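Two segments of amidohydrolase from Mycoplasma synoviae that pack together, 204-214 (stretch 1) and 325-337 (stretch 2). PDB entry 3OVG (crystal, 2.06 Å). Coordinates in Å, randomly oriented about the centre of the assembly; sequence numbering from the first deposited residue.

Stretch 1 (204-214) GFGANPDKIQI
Stretch 2 325-337: KRVLAFDEKRNFD

Stretch 1 leaves a helix at Gly-206 (phi/psi 112/4, a Schellman turn), makes a 3-10 turn at 209-211 and enters a strand at 212. Stretch 2 opens in a helix and runs on as loop. Lys-211 CA lies 4.9 Å from Val-327 CA, and Gly-206 CA 7.8 Å from Phe-336 CA; 603 Å² is buried.

Lys-211, buried and the most covered residue, starts sideways, and chi angles of -65°, -65°, 91° and 154° fold its amine onto stretch 2. Lys-211 NZ donates to Ala-329 O at a very short 2.4 Å and to Arg-326 O at 3.3 Å, and forms a salt bridge with Asp-331 OD1 (3.4 Å), whose hydrogen bond is weak. One ammonium group thus gathers two main-chain carbonyls and a carboxylate.

Asp-331 (chi1 -91°, chi2 0°) also accepts from Asn-208 ND2 through OD2 (2.8 Å, 174°). Asn-208, chi1 t and chi2 -3°, turns OD1 to Asp-210 N (2.9 Å), bracing the 3-10 turn.

Arg-326 (t, t, p, chi4 69°) brings NH1 to Asp-210 OD2, a weakly hydrogen-bonded salt bridge at 3.3 Å.

Arg-334 (m, t, m, chi4 132°) donates from NH2 to Gly-206 O (3.1 Å, 159°). Phe-336, chi1 170°, places ring-edge CE1 3.5 Å from Phe-205 O. Positive phi suits glycine at Gly-206, where a CB would jam against the preceding carbonyl.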

# COMPACT_ATOMS: atom_id res chain seq x y z
N GLY A 204 9.14 -27.43 -30.30
CA GLY A 204 9.39 -28.73 -29.71
C GLY A 204 8.13 -29.58 -29.56
O GLY A 204 8.19 -30.82 -29.63
N PHE A 205 6.99 -28.95 -29.31
CA PHE A 205 5.74 -29.70 -29.25
C PHE A 205 5.28 -30.12 -30.64
O PHE A 205 4.39 -30.96 -30.77
CB PHE A 205 4.63 -28.90 -28.57
CG PHE A 205 4.76 -28.84 -27.10
CD1 PHE A 205 4.59 -29.98 -26.33
CD2 PHE A 205 5.04 -27.63 -26.48
CE1 PHE A 205 4.68 -29.92 -24.94
CE2 PHE A 205 5.15 -27.55 -25.10
CZ PHE A 205 4.98 -28.69 -24.31
N GLY A 206 5.86 -29.51 -31.67
CA GLY A 206 5.45 -29.83 -33.03
C GLY A 206 4.75 -28.67 -33.73
O GLY A 206 4.28 -28.82 -34.85
N ALA A 207 4.65 -27.51 -33.09
CA ALA A 207 3.99 -26.38 -33.76
C ALA A 207 4.82 -25.92 -34.96
O ALA A 207 6.03 -26.05 -34.94
CB ALA A 207 3.72 -25.22 -32.78
N ASN A 208 4.15 -25.41 -35.99
CA ASN A 208 4.82 -24.81 -37.14
C ASN A 208 5.35 -23.40 -36.83
O ASN A 208 4.55 -22.49 -36.56
CB ASN A 208 3.84 -24.76 -38.31
CG ASN A 208 4.47 -24.24 -39.62
OD1 ASN A 208 5.64 -23.86 -39.68
ND2 ASN A 208 3.65 -24.22 -40.67
N PRO A 209 6.68 -23.19 -36.90
CA PRO A 209 7.25 -21.86 -36.65
C PRO A 209 6.52 -20.81 -37.48
O PRO A 209 6.47 -19.65 -37.12
CB PRO A 209 8.69 -21.97 -37.18
CG PRO A 209 8.96 -23.42 -37.40
CD PRO A 209 7.66 -24.13 -37.49
N ASP A 210 6.00 -21.21 -38.63
CA ASP A 210 5.35 -20.25 -39.51
C ASP A 210 4.04 -19.68 -39.00
O ASP A 210 3.53 -18.70 -39.56
CB ASP A 210 5.09 -20.86 -40.89
CG ASP A 210 5.86 -20.17 -41.96
OD1 ASP A 210 7.10 -20.39 -42.01
OD2 ASP A 210 5.23 -19.39 -42.74
N LYS A 211 3.49 -20.32 -37.98
CA LYS A 211 2.20 -19.93 -37.38
C LYS A 211 2.36 -19.13 -36.07
O LYS A 211 1.35 -18.76 -35.42
CB LYS A 211 1.37 -21.17 -37.07
CG LYS A 211 0.91 -22.00 -38.25
CD LYS A 211 -0.06 -21.23 -39.16
CE LYS A 211 0.70 -20.47 -40.28
NZ LYS A 211 -0.17 -20.26 -41.46
N ILE A 212 3.61 -18.87 -35.70
CA ILE A 212 3.91 -18.35 -34.37
C ILE A 212 4.32 -16.89 -34.39
O ILE A 212 5.31 -16.52 -35.03
CB ILE A 212 5.08 -19.13 -33.70
CG1 ILE A 212 4.78 -20.64 -33.65
CG2 ILE A 212 5.47 -18.50 -32.32
CD1 ILE A 212 5.86 -21.44 -32.92
N GLN A 213 3.56 -16.08 -33.66
CA GLN A 213 4.03 -14.74 -33.30
C GLN A 213 4.39 -14.64 -31.82
O GLN A 213 3.70 -15.22 -30.93
CB GLN A 213 2.96 -13.71 -33.60
CG GLN A 213 2.78 -13.37 -35.06
CD GLN A 213 1.59 -12.46 -35.27
OE1 GLN A 213 0.45 -12.95 -35.32
NE2 GLN A 213 1.84 -11.15 -35.40
N ILE A 214 5.45 -13.88 -31.54
CA ILE A 214 5.82 -13.59 -30.17
C ILE A 214 5.75 -12.09 -29.91
O ILE A 214 6.46 -11.31 -30.54
CB ILE A 214 7.20 -14.15 -29.80
CG1 ILE A 214 7.24 -15.67 -30.02
CG2 ILE A 214 7.50 -13.85 -28.32
CD1 ILE A 214 8.52 -16.31 -29.50
N LYS A 325 -0.40 -11.94 -43.60
CA LYS A 325 -1.06 -12.81 -44.56
C LYS A 325 -0.51 -14.23 -44.41
O LYS A 325 -1.25 -15.23 -44.49
CB LYS A 325 -0.86 -12.28 -45.99
CG LYS A 325 -1.42 -13.14 -47.08
CD LYS A 325 -1.87 -12.28 -48.29
CE LYS A 325 -0.75 -11.95 -49.24
NZ LYS A 325 -0.71 -12.92 -50.39
N ARG A 326 0.79 -14.30 -44.18
CA ARG A 326 1.50 -15.55 -43.90
C ARG A 326 1.17 -16.13 -42.52
O ARG A 326 0.70 -17.25 -42.41
CB ARG A 326 3.01 -15.36 -44.01
CG ARG A 326 3.79 -16.58 -43.61
CD ARG A 326 5.29 -16.43 -43.88
NE ARG A 326 5.95 -15.41 -43.07
CZ ARG A 326 6.15 -15.51 -41.76
NH1 ARG A 326 5.71 -16.58 -41.10
NH2 ARG A 326 6.77 -14.54 -41.09
N VAL A 327 1.39 -15.36 -41.47
CA VAL A 327 1.36 -15.92 -40.12
C VAL A 327 -0.06 -16.17 -39.58
O VAL A 327 -0.22 -16.99 -38.68
CB VAL A 327 2.16 -15.07 -39.12
CG1 VAL A 327 3.59 -14.96 -39.57
CG2 VAL A 327 1.53 -13.66 -38.95
N LEU A 328 -1.07 -15.52 -40.16
CA LEU A 328 -2.45 -15.66 -39.70
C LEU A 328 -3.26 -16.68 -40.52
O LEU A 328 -4.40 -16.99 -40.17
CB LEU A 328 -3.18 -14.31 -39.71
CG LEU A 328 -2.65 -13.23 -38.75
CD1 LEU A 328 -3.45 -11.94 -38.99
CD2 LEU A 328 -2.84 -13.68 -37.31
N ALA A 329 -2.66 -17.21 -41.59
CA ALA A 329 -3.35 -18.18 -42.45
C ALA A 329 -3.46 -19.52 -41.72
O ALA A 329 -2.49 -19.93 -41.10
CB ALA A 329 -2.58 -18.35 -43.77
N PHE A 330 -4.59 -20.21 -41.77
CA PHE A 330 -4.62 -21.55 -41.18
C PHE A 330 -3.71 -22.52 -41.93
O PHE A 330 -3.61 -22.47 -43.17
CB PHE A 330 -6.05 -22.10 -41.15
CG PHE A 330 -6.82 -21.73 -39.88
CD1 PHE A 330 -6.84 -20.42 -39.43
CD2 PHE A 330 -7.49 -22.69 -39.15
CE1 PHE A 330 -7.54 -20.06 -38.29
CE2 PHE A 330 -8.21 -22.34 -38.00
CZ PHE A 330 -8.24 -21.04 -37.56
N ASP A 331 -3.06 -23.41 -41.20
CA ASP A 331 -2.35 -24.54 -41.82
C ASP A 331 -3.39 -25.59 -42.08
O ASP A 331 -4.50 -25.49 -41.53
CB ASP A 331 -1.33 -25.15 -40.87
CG ASP A 331 0.02 -24.53 -41.01
OD1 ASP A 331 0.17 -23.62 -41.86
OD2 ASP A 331 0.93 -24.97 -40.28
N GLU A 332 -3.04 -26.59 -42.88
CA GLU A 332 -3.83 -27.80 -42.94
C GLU A 332 -3.74 -28.47 -41.56
O GLU A 332 -2.69 -28.39 -40.90
CB GLU A 332 -3.34 -28.79 -44.02
CG GLU A 332 -3.55 -28.33 -45.49
CD GLU A 332 -4.91 -27.66 -45.75
OE1 GLU A 332 -5.97 -28.35 -45.73
OE2 GLU A 332 -4.91 -26.42 -46.00
N LYS A 333 -4.83 -29.13 -41.17
CA LYS A 333 -4.93 -29.90 -39.94
C LYS A 333 -3.97 -31.09 -39.91
O LYS A 333 -3.69 -31.71 -40.94
CB LYS A 333 -6.32 -30.47 -39.79
CG LYS A 333 -7.40 -29.45 -39.75
CD LYS A 333 -8.66 -30.17 -39.25
CE LYS A 333 -9.92 -29.37 -39.42
NZ LYS A 333 -11.00 -30.01 -38.56
N ARG A 334 -3.44 -31.38 -38.73
CA ARG A 334 -2.56 -32.51 -38.51
C ARG A 334 -3.05 -33.24 -37.29
O ARG A 334 -3.82 -32.69 -36.50
CB ARG A 334 -1.13 -32.05 -38.27
CG ARG A 334 -0.51 -31.42 -39.51
CD ARG A 334 0.97 -31.14 -39.30
NE ARG A 334 1.23 -29.87 -38.63
CZ ARG A 334 2.05 -29.71 -37.59
NH1 ARG A 334 2.70 -30.74 -37.06
NH2 ARG A 334 2.21 -28.49 -37.07
N ASN A 335 -2.63 -34.48 -37.14
CA ASN A 335 -2.76 -35.21 -35.89
C ASN A 335 -1.59 -34.83 -35.00
O ASN A 335 -0.48 -34.58 -35.47
CB ASN A 335 -2.70 -36.70 -36.14
CG ASN A 335 -3.85 -37.20 -36.99
OD1 ASN A 335 -5.02 -37.08 -36.60
ND2 ASN A 335 -3.52 -37.76 -38.15
N PHE A 336 -1.83 -34.79 -33.70
CA PHE A 336 -0.78 -34.47 -32.77
C PHE A 336 0.01 -35.75 -32.48
O PHE A 336 -0.58 -36.74 -32.03
CB PHE A 336 -1.36 -33.95 -31.46
CG PHE A 336 -0.34 -33.82 -30.36
CD1 PHE A 336 0.71 -32.90 -30.48
CD2 PHE A 336 -0.40 -34.61 -29.24
CE1 PHE A 336 1.66 -32.80 -29.51
CE2 PHE A 336 0.55 -34.49 -28.24
CZ PHE A 336 1.58 -33.59 -28.38
N ASP A 337 1.31 -35.73 -32.70
CA ASP A 337 2.11 -36.93 -32.49
C ASP A 337 3.09 -36.79 -31.31
O ASP A 337 4.15 -36.17 -31.45
CB ASP A 337 2.85 -37.27 -33.79
CG ASP A 337 3.62 -38.58 -33.73
OD1 ASP A 337 3.65 -39.25 -32.65
OD2 ASP A 337 4.23 -38.93 -34.78
O HOH W 1 4.33 -33.45 -31.94
O HOH W 2 7.08 -17.08 -38.65
O HOH W 3 1.66 -19.95 -43.47